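Local coordinates for hypothetical protein AF1796 (Archaeoglobus fulgidus, PDB 1VIM) that is of unknown function but may act as a sugar-phosphate isomerase of the SIS family, in the 6-phospho-3-hexuloisomerase (PHI) subfamily, at residues E19-S22 against E23-N27; E150-S153 against Q154-L158; S97-G100 against E101-S104; K26-R29 against N30-L34. One frame throughout, in Å; residues are numbered along the deposited sequence.

In the fold
Contacts 1 and 4 are successive turns of helix 12-31: they share K26 and N27, their centres lie about 11 Å apart, and contact 4 ends where the helix gives way to the next. Contact 2, at the end of helix 149-155, has its centre about 14 Å from that of contact 1 and touches it through V20, whose CG1 lies 3.8 Å from L152 CD1. Contact 3 stands apart, about 8 Å from contact 2 and about 12 Å from contact 1 between nearest atoms, in the loop between strand 92-96 and helix 103-115, where SIS domains commonly bind the phosphate of a sugar. All four touch the second subunit of the tetramer.

Contact 1: residues E19-S22 against E23-N27; sequences EVVS and EHIKN
E19-S22 and E23-N27 are consecutive turns of helix 12-31, joined by i to i+4 bonds from the N atoms of E23, H24, I25 and K26 to the O atoms of E19, V20, V21 and S22; the K26 N to S22 O bond is the straightest (171° at the hydrogen). The V20 and H24 side chains run alongside each other: V20 CG1 lies 3.5 Å from H24 CD2, and V20 O sits at the ring edge, near its plane. With H24 CG anti to the carbonyl carbon (chi1 -78°), the ring lies back along the preceding turn and NE2 hydrogen-bonds E147. Were H24 replaced by alanine, the E147 carboxylate would probably lose its ring N-H partner and a gap would open beside V20 CG1. V21 CG1 meets I25 CD1 at 3.7 Å, the side chains crossing obliquely above L164 and I168 of helix 160-181. The E19 and E23 side chains run side by side, carboxylate planes 38° apart; E19 OE2 and E23 OE1, 4.3 Å apart, probably repel mildly, eased by a long, weak ion pair of E19 with R29 of the second subunit. S22 and I25 pack on I25 and S22 of that subunit, a reciprocal pairing typical of a helix-helix dimer interface.

Contact 2: residues E150-S153 against Q154-L158; sequences EILS and QLAPL
L152 O receives two backbone donors as helix 149-155 ends in a tightened last turn and runs through A156 into P157. This double grip is the close part of the contact: A156 N binds L152 O at 2.9 Å, in the carbonyl plane, whereas L155 N reaches it at 3.1 Å from 50° above that plane, so the i+3 and i+4 donors use different directions. On the covered side, L152, with CG anti to the backbone N (chi1 179°), makes a modest apolar touch, CD1 lying 4.1 Å from A156 CB. Helix 12-31 covers this face, V20 touching L152 and F17 touching A156. The preceding turn is looser. Q154 N makes a weak bond of 3.3 Å to I151 O, and I151 and E150 turn their side chains away on the exposed side. Q154 leads its amide away, its NE2 donating to L183 O of the second subunit. A156 leaves helical torsions, and P157 N, having no hydrogen, cannot continue the pattern at S153 O. In the conformer given, one of two, S153 OG hydrogen-bonds D149 O and probably also a water; that water donates to A156 O at 2.7 Å.

Contact 3: residues S97-G100 against E101-S104; sequences SGSG and ETTS
S97 OG and T102 OG1 join the two ends of a serine-rich loop, SGSGET, which follows strand 92-96 and leads into helix 103-115; in SIS domains such a loop commonly binds the phosphate of a sugar. Among the side-chain bonds, S97 OG donates to T102 OG1 at 2.7 Å and accepts a weak bond from G100 N at 2.9 Å. A chi1 of 169° turns the S97 hydroxyl away from the backbone N and across the turn to T102. With an alanine in its place, T102 OG1 would probably lose this donor and G100 N one of its weak acceptors, setting the turn freer to move. T102 OG1 is also hydrogen-bonded to E197 OE2 of the second subunit. Side chain meets backbone in an ST turn at S99, whose OG accepts from E101 N at 2.9 Å with 149° at the hydrogen. G100 has a phi of 69°, readily adopted by a residue without a side chain. The acid of E101 is held by S129 through OE1, and its other oxygen by a water, which donates to E101 OE2 at 2.8 Å and to S99 O at 2.7 Å.

Contact 4: residues K26-R29 against N30-L34; sequences KNLR and NHIDL
L28 O is gripped by two backbone donors, I32 N at 2.9 Å and H31 N at 3.3 Å, both arriving from the same face of its carbonyl plane. The first is tilted 21° from that plane; the second stands far above it, at 70°. The turn before is more regular, N30 N binding K26 O at 3.0 Å, with a weaker bond to N27 O. The side chains of N27 and H31 cross at about a right angle, the amide and ring planes 45° apart. Because N27 CG is anti to the backbone N, OD1 reaches forward along the helix to H31 ND1, where a weak bond of 3.1 Å forms; ND1 also makes a weak bond to N27 O, so both acceptors of one asparagine share a single ring nitrogen. On the buried side L28 CD1 lies 4.2 Å from I32 CB, and helix 160-181 receives both, T165 under L28 and F169 under I32. In the conformer given, the R29 guanidinium forms a long, weak ion pair with E19 of the second subunit. Helical torsions end at I32, and D33 follows as N-cap, its OD1 accepting from T36 N: a helix terminus followed directly by a side-chain-capped helix start.

Contact 1: residues E19-S22 against E23-N27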
loop_
_atom_site.group_PDB
_atom_site.type_symbol
_atom_site.label_atom_id
_atom_site.label_comp_id
_atom_site.label_asym_id
_atom_site.label_seq_id
_atom_site.Cartn_x
_atom_site.Cartn_y
_atom_site.Cartn_z
ATOM N N GLU A 19 14.337 -9.080 27.229
ATOM C CA GLU A 19 15.266 -10.150 27.587
ATOM C C GLU A 19 15.108 -11.310 26.620
ATOM O O GLU A 19 16.097 -11.853 26.151
ATOM C CB GLU A 19 15.044 -10.635 29.026
ATOM C CG GLU A 19 16.096 -11.626 29.566
ATOM C CD GLU A 19 16.061 -13.041 28.983
ATOM O OE1 GLU A 19 14.974 -13.594 28.822
ATOM O OE2 GLU A 19 17.151 -13.627 28.698
ATOM N N VAL A 20 13.874 -11.688 26.314
ATOM C CA VAL A 20 13.629 -12.781 25.368
ATOM C C VAL A 20 14.218 -12.451 23.989
ATOM O O VAL A 20 14.881 -13.290 23.400
ATOM C CB VAL A 20 12.135 -13.127 25.257
ATOM C CG1 VAL A 20 11.894 -14.176 24.152
ATOM C CG2 VAL A 20 11.636 -13.617 26.584
ATOM N N VAL A 21 14.010 -11.220 23.503
ATOM C CA VAL A 21 14.594 -10.816 22.225
ATOM C C VAL A 21 16.125 -10.995 22.259
ATOM O O VAL A 21 16.683 -11.564 21.318
ATOM C CB VAL A 21 14.208 -9.361 21.865
ATOM C CG1 VAL A 21 14.968 -8.874 20.610
ATOM C CG2 VAL A 21 12.726 -9.309 21.586
ATOM N N SER A 22 16.770 -10.541 23.353
ATOM C CA SER A 22 18.222 -10.710 23.521
ATOM C C SER A 22 18.627 -12.170 23.371
ATOM O O SER A 22 19.596 -12.504 22.645
ATOM C CB SER A 22 18.634 -10.223 24.904
ATOM O OG SER A 22 18.696 -8.826 24.916
ATOM N N GLU A 23 17.880 -13.059 24.013
ATOM C CA GLU A 23 18.219 -14.476 23.971
ATOM C C GLU A 23 18.054 -15.034 22.576
ATOM O O GLU A 23 18.851 -15.854 22.131
ATOM C CB GLU A 23 17.354 -15.250 24.967
ATOM C CG GLU A 23 17.676 -16.737 25.050
ATOM C CD GLU A 23 18.951 -17.055 25.806
ATOM O OE1 GLU A 23 19.629 -16.128 26.305
ATOM O OE2 GLU A 23 19.268 -18.265 25.890
ATOM N N HIS A 24 17.014 -14.594 21.871
ATOM C CA HIS A 24 16.794 -15.065 20.509
ATOM C C HIS A 24 17.835 -14.581 19.523
ATOM O O HIS A 24 18.174 -15.321 18.602
ATOM C CB HIS A 24 15.365 -14.714 20.070
ATOM C CG HIS A 24 14.354 -15.650 20.651
ATOM N ND1 HIS A 24 13.603 -16.495 19.871
ATOM C CD2 HIS A 24 14.009 -15.902 21.936
ATOM C CE1 HIS A 24 12.826 -17.225 20.653
ATOM N NE2 HIS A 24 13.061 -16.892 21.912
ATOM N N ILE A 25 18.344 -13.360 19.716
ATOM C CA ILE A 25 19.391 -12.891 18.814
ATOM C C ILE A 25 20.687 -13.654 19.086
ATOM O O ILE A 25 21.379 -14.042 18.145
ATOM C CB ILE A 25 19.627 -11.379 18.930
ATOM C CG1 ILE A 25 18.349 -10.576 18.711
ATOM C CG2 ILE A 25 20.697 -10.930 17.915
ATOM C CD1 ILE A 25 18.450 -9.116 19.351
ATOM N N LYS A 26 20.990 -13.890 20.357
ATOM C CA LYS A 26 22.132 -14.745 20.690
ATOM C C LYS A 26 21.975 -16.138 20.067
ATOM O O LYS A 26 22.949 -16.704 19.521
ATOM C CB LYS A 26 22.291 -14.805 22.211
ATOM C CG LYS A 26 22.751 -13.460 22.767
ATOM C CD LYS A 26 22.955 -13.463 24.266
ATOM C CE LYS A 26 23.491 -12.129 24.730
ATOM N NZ LYS A 26 24.870 -12.246 25.307
ATOM N N ASN A 27 20.763 -16.689 20.128
ATOM C CA ASN A 27 20.484 -17.998 19.540
ATOM C C ASN A 27 20.750 -18.012 18.042
ATOM O O ASN A 27 21.336 -18.954 17.510
ATOM C CB ASN A 27 19.049 -18.453 19.834
ATOM C CG ASN A 27 18.756 -19.841 19.282
ATOM O OD1 ASN A 27 19.301 -20.833 19.787
ATOM N ND2 ASN A 27 17.897 -19.922 18.262
#

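Contact 2: residues E150-S153 against Q154-L158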
loop_
_atom_site.group_PDB
_atom_site.type_symbol
_atom_site.label_atom_id
_atom_site.label_comp_id
_atom_site.label_asym_id
_atom_site.label_seq_id
_atom_site.Cartn_x
_atom_site.Cartn_y
_atom_site.Cartn_z
ATOM N N GLU A 150 3.238 -21.674 24.408
ATOM C CA GLU A 150 2.253 -20.937 25.184
ATOM C C GLU A 150 2.880 -19.833 26.023
ATOM O O GLU A 150 2.299 -18.762 26.201
ATOM C CB GLU A 150 1.434 -21.906 26.056
ATOM C CG GLU A 150 2.162 -23.198 26.449
ATOM C CD GLU A 150 2.154 -24.251 25.351
ATOM O OE1 GLU A 150 1.061 -24.771 25.019
ATOM O OE2 GLU A 150 3.231 -24.565 24.802
ATOM N N ILE A 151 4.059 -20.105 26.582
ATOM C CA ILE A 151 4.712 -19.114 27.424
ATOM C C ILE A 151 5.295 -18.014 26.542
ATOM O O ILE A 151 5.152 -16.826 26.851
ATOM C CB ILE A 151 5.795 -19.808 28.280
ATOM C CG1 ILE A 151 5.108 -20.814 29.212
ATOM C CG2 ILE A 151 6.611 -18.783 29.036
ATOM C CD1 ILE A 151 6.092 -21.666 30.016
ATOM N N LEU A 152 5.975 -18.409 25.469
ATOM C CA LEU A 152 6.534 -17.432 24.537
ATOM C C LEU A 152 5.448 -16.528 23.950
ATOM O O LEU A 152 5.647 -15.322 23.871
ATOM C CB LEU A 152 7.333 -18.117 23.421
ATOM C CG LEU A 152 7.947 -17.198 22.353
ATOM C CD1 LEU A 152 8.901 -16.125 22.945
ATOM C CD2 LEU A 152 8.634 -18.017 21.260
ATOM N N SER A 153 4.295 -17.094 23.581
ATOM C CA SER A 153 3.279 -16.337 22.878
ATOM C C SER A 153 2.591 -15.303 23.755
ATOM O O SER A 153 1.960 -14.350 23.251
ATOM C CB SER A 153 2.230 -17.286 22.314
ATOM O OG SER A 153 2.833 -18.127 21.315
ATOM N N GLN A 154 2.697 -15.457 25.079
ATOM C CA GLN A 154 2.152 -14.439 25.978
ATOM C C GLN A 154 2.905 -13.094 25.868
ATOM O O GLN A 154 2.319 -12.036 26.022
ATOM C CB GLN A 154 2.165 -14.927 27.428
ATOM C CG GLN A 154 1.583 -13.949 28.448
ATOM C CD GLN A 154 0.150 -13.558 28.140
ATOM O OE1 GLN A 154 -0.711 -14.430 27.979
ATOM N NE2 GLN A 154 -0.115 -12.262 28.067
ATOM N N LEU A 155 4.206 -13.157 25.599
ATOM C CA LEU A 155 5.035 -11.963 25.394
ATOM C C LEU A 155 5.109 -11.593 23.923
ATOM O O LEU A 155 5.165 -10.413 23.611
ATOM C CB LEU A 155 6.460 -12.218 25.898
ATOM C CG LEU A 155 6.590 -12.394 27.404
ATOM C CD1 LEU A 155 7.976 -12.971 27.740
ATOM C CD2 LEU A 155 6.336 -11.097 28.150
ATOM N N ALA A 156 5.106 -12.600 23.050
ATOM C CA ALA A 156 5.425 -12.447 21.618
ATOM C C ALA A 156 4.345 -13.180 20.830
ATOM O O ALA A 156 4.562 -14.282 20.324
ATOM C CB ALA A 156 6.810 -13.007 21.328
ATOM N N PRO A 157 3.141 -12.602 20.768
ATOM C CA PRO A 157 2.008 -13.330 20.182
ATOM C C PRO A 157 2.095 -13.418 18.664
ATOM O O PRO A 157 2.756 -12.569 18.015
ATOM C CB PRO A 157 0.808 -12.464 20.594
ATOM C CG PRO A 157 1.355 -11.057 20.656
ATOM C CD PRO A 157 2.723 -11.284 21.287
ATOM N N LEU A 158 1.391 -14.388 18.092
ATOM C CA LEU A 158 1.129 -14.425 16.658
ATOM C C LEU A 158 2.402 -14.380 15.829
ATOM O O LEU A 158 2.426 -13.762 14.770
ATOM C CB LEU A 158 0.198 -13.286 16.221
ATOM C CG LEU A 158 -1.243 -13.365 16.758
ATOM C CD1 LEU A 158 -2.039 -12.172 16.206
ATOM C CD2 LEU A 158 -1.956 -14.746 16.569
HETATM O O HOH W 1 3.894 -16.440 18.767
#

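Contact 3: residues S97-G100 against E101-S104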
loop_
_atom_site.group_PDB
_atom_site.type_symbol
_atom_site.label_atom_id
_atom_site.label_comp_id
_atom_site.label_asym_id
_atom_site.label_seq_id
_atom_site.Cartn_x
_atom_site.Cartn_y
_atom_site.Cartn_z
ATOM N N SER A 97 7.653 -16.385 5.679
ATOM C CA SER A 97 6.505 -16.964 6.402
ATOM C C SER A 97 7.015 -17.750 7.576
ATOM O O SER A 97 7.760 -18.708 7.383
ATOM C CB SER A 97 5.728 -17.895 5.472
ATOM O OG SER A 97 4.765 -18.671 6.190
ATOM N N GLY A 98 6.605 -17.382 8.787
ATOM C CA GLY A 98 7.080 -18.070 9.969
ATOM C C GLY A 98 6.770 -19.555 9.976
ATOM O O GLY A 98 7.651 -20.419 10.155
ATOM N N SER A 99 5.497 -19.861 9.747
ATOM C CA SER A 99 5.035 -21.244 9.720
ATOM C C SER A 99 5.390 -21.950 8.432
ATOM O O SER A 99 5.442 -23.177 8.399
ATOM C CB SER A 99 3.519 -21.278 9.876
ATOM O OG SER A 99 2.894 -20.691 8.739
ATOM N N GLY A 100 5.642 -21.182 7.359
ATOM C CA GLY A 100 5.769 -21.767 6.035
ATOM C C GLY A 100 4.447 -22.309 5.488
ATOM O O GLY A 100 4.452 -23.044 4.487
ATOM N N GLU A 101 3.322 -21.894 6.093
ATOM C CA GLU A 101 1.985 -22.370 5.678
ATOM C C GLU A 101 1.073 -21.230 5.257
ATOM O O GLU A 101 -0.053 -21.478 4.817
ATOM C CB GLU A 101 1.291 -23.178 6.794
ATOM C CG GLU A 101 2.133 -24.331 7.301
ATOM C CD GLU A 101 2.427 -25.381 6.230
ATOM O OE1 GLU A 101 1.683 -25.504 5.225
ATOM O OE2 GLU A 101 3.438 -26.101 6.384
ATOM N N THR A 102 1.565 -19.998 5.360
ATOM C CA THR A 102 0.776 -18.807 5.065
ATOM C C THR A 102 0.151 -18.964 3.691
ATOM O O THR A 102 0.865 -19.082 2.690
ATOM C CB THR A 102 1.722 -17.604 5.054
ATOM O OG1 THR A 102 2.372 -17.489 6.329
ATOM C CG2 THR A 102 0.962 -16.332 4.892
ATOM N N THR A 103 -1.181 -18.977 3.625
ATOM C CA THR A 103 -1.856 -19.462 2.426
ATOM C C THR A 103 -1.503 -18.656 1.180
ATOM O O THR A 103 -1.141 -19.220 0.130
ATOM C CB THR A 103 -3.372 -19.449 2.646
ATOM O OG1 THR A 103 -3.651 -20.179 3.850
ATOM C CG2 THR A 103 -4.088 -20.191 1.523
ATOM N N SER A 104 -1.560 -17.338 1.295
ATOM C CA SER A 104 -1.304 -16.514 0.119
ATOM C C SER A 104 0.133 -16.682 -0.383
ATOM O O SER A 104 0.368 -16.749 -1.591
ATOM C CB SER A 104 -1.630 -15.062 0.427
ATOM O OG SER A 104 -0.813 -14.618 1.475
HETATM O O HOH W 2 4.672 -25.700 8.841
#

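Contact 4: residues K26-R29 against N30-L34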
loop_
_atom_site.group_PDB
_atom_site.type_symbol
_atom_site.label_atom_id
_atom_site.label_comp_id
_atom_site.label_asym_id
_atom_site.label_seq_id
_atom_site.Cartn_x
_atom_site.Cartn_y
_atom_site.Cartn_z
ATOM N N LYS A 26 20.990 -13.890 20.357
ATOM C CA LYS A 26 22.132 -14.745 20.690
ATOM C C LYS A 26 21.975 -16.138 20.067
ATOM O O LYS A 26 22.949 -16.704 19.521
ATOM C CB LYS A 26 22.291 -14.805 22.211
ATOM C CG LYS A 26 22.751 -13.460 22.767
ATOM C CD LYS A 26 22.955 -13.463 24.266
ATOM C CE LYS A 26 23.491 -12.129 24.730
ATOM N NZ LYS A 26 24.870 -12.246 25.307
ATOM N N ASN A 27 20.763 -16.689 20.128
ATOM C CA ASN A 27 20.484 -17.998 19.540
ATOM C C ASN A 27 20.750 -18.012 18.042
ATOM O O ASN A 27 21.336 -18.954 17.510
ATOM C CB ASN A 27 19.049 -18.453 19.834
ATOM C CG ASN A 27 18.756 -19.841 19.282
ATOM O OD1 ASN A 27 19.301 -20.833 19.787
ATOM N ND2 ASN A 27 17.897 -19.922 18.262
ATOM N N LEU A 28 20.299 -16.960 17.369
ATOM C CA LEU A 28 20.551 -16.836 15.947
ATOM C C LEU A 28 22.039 -16.773 15.652
ATOM O O LEU A 28 22.515 -17.455 14.747
ATOM C CB LEU A 28 19.843 -15.602 15.411
ATOM C CG LEU A 28 20.028 -15.259 13.938
ATOM C CD1 LEU A 28 19.413 -16.337 13.055
ATOM C CD2 LEU A 28 19.409 -13.901 13.647
ATOM N N ARG A 29 22.768 -15.968 16.416
ATOM C CA ARG A 29 24.213 -15.858 16.225
ATOM C C ARG A 29 24.861 -17.229 16.337
ATOM O O ARG A 29 25.748 -17.567 15.556
ATOM C CB ARG A 29 24.795 -14.921 17.275
ATOM C CG ARG A 29 26.311 -14.924 17.425
ATOM C CD ARG A 29 27.066 -14.125 16.387
ATOM N NE ARG A 29 28.518 -14.284 16.554
ATOM C CZ ARG A 29 29.211 -15.391 16.277
ATOM N NH1 ARG A 29 28.611 -16.481 15.810
ATOM N NH2 ARG A 29 30.524 -15.408 16.462
ATOM N N ASN A 30 24.424 -18.017 17.311
ATOM C CA ASN A 30 25.102 -19.280 17.607
ATOM C C ASN A 30 24.658 -20.470 16.750
ATOM O O ASN A 30 25.315 -21.525 16.745
ATOM C CB ASN A 30 25.021 -19.563 19.108
ATOM C CG ASN A 30 25.791 -18.528 19.931
ATOM O OD1 ASN A 30 26.755 -17.913 19.444
ATOM N ND2 ASN A 30 25.361 -18.316 21.172
ATOM N N HIS A 31 23.584 -20.294 15.979
ATOM C CA HIS A 31 22.998 -21.423 15.262
ATOM C C HIS A 31 22.726 -21.217 13.790
ATOM O O HIS A 31 22.409 -22.175 13.075
ATOM C CB HIS A 31 21.758 -21.933 15.996
ATOM C CG HIS A 31 22.093 -22.604 17.290
ATOM N ND1 HIS A 31 21.794 -22.055 18.520
ATOM C CD2 HIS A 31 22.781 -23.743 17.544
ATOM C CE1 HIS A 31 22.241 -22.855 19.475
ATOM N NE2 HIS A 31 22.851 -23.877 18.908
ATOM N N ILE A 32 22.879 -19.987 13.321
ATOM C CA ILE A 32 22.637 -19.692 11.909
ATOM C C ILE A 32 23.470 -20.586 10.987
ATOM O O ILE A 32 24.655 -20.853 11.249
ATOM C CB ILE A 32 22.877 -18.195 11.637
ATOM C CG1 ILE A 32 22.407 -17.818 10.228
ATOM C CG2 ILE A 32 24.335 -17.787 11.890
ATOM C CD1 ILE A 32 22.386 -16.325 10.005
ATOM N N ASP A 33 22.830 -21.090 9.935
ATOM C CA ASP A 33 23.500 -21.951 8.974
ATOM C C ASP A 33 24.187 -21.089 7.919
ATOM O O ASP A 33 23.546 -20.532 7.021
ATOM C CB ASP A 33 22.500 -22.913 8.341
ATOM C CG ASP A 33 23.147 -23.921 7.415
ATOM O OD1 ASP A 33 24.268 -23.682 6.912
ATOM O OD2 ASP A 33 22.575 -24.991 7.113
ATOM N N LEU A 34 25.501 -20.970 8.048
ATOM C CA LEU A 34 26.284 -20.055 7.221
ATOM C C LEU A 34 26.363 -20.523 5.769
ATOM O O LEU A 34 26.464 -19.707 4.863
ATOM C CB LEU A 34 27.690 -19.866 7.807
ATOM C CG LEU A 34 27.696 -19.255 9.213
ATOM C CD1 LEU A 34 29.093 -19.275 9.832
ATOM C CD2 LEU A 34 27.169 -17.833 9.146
#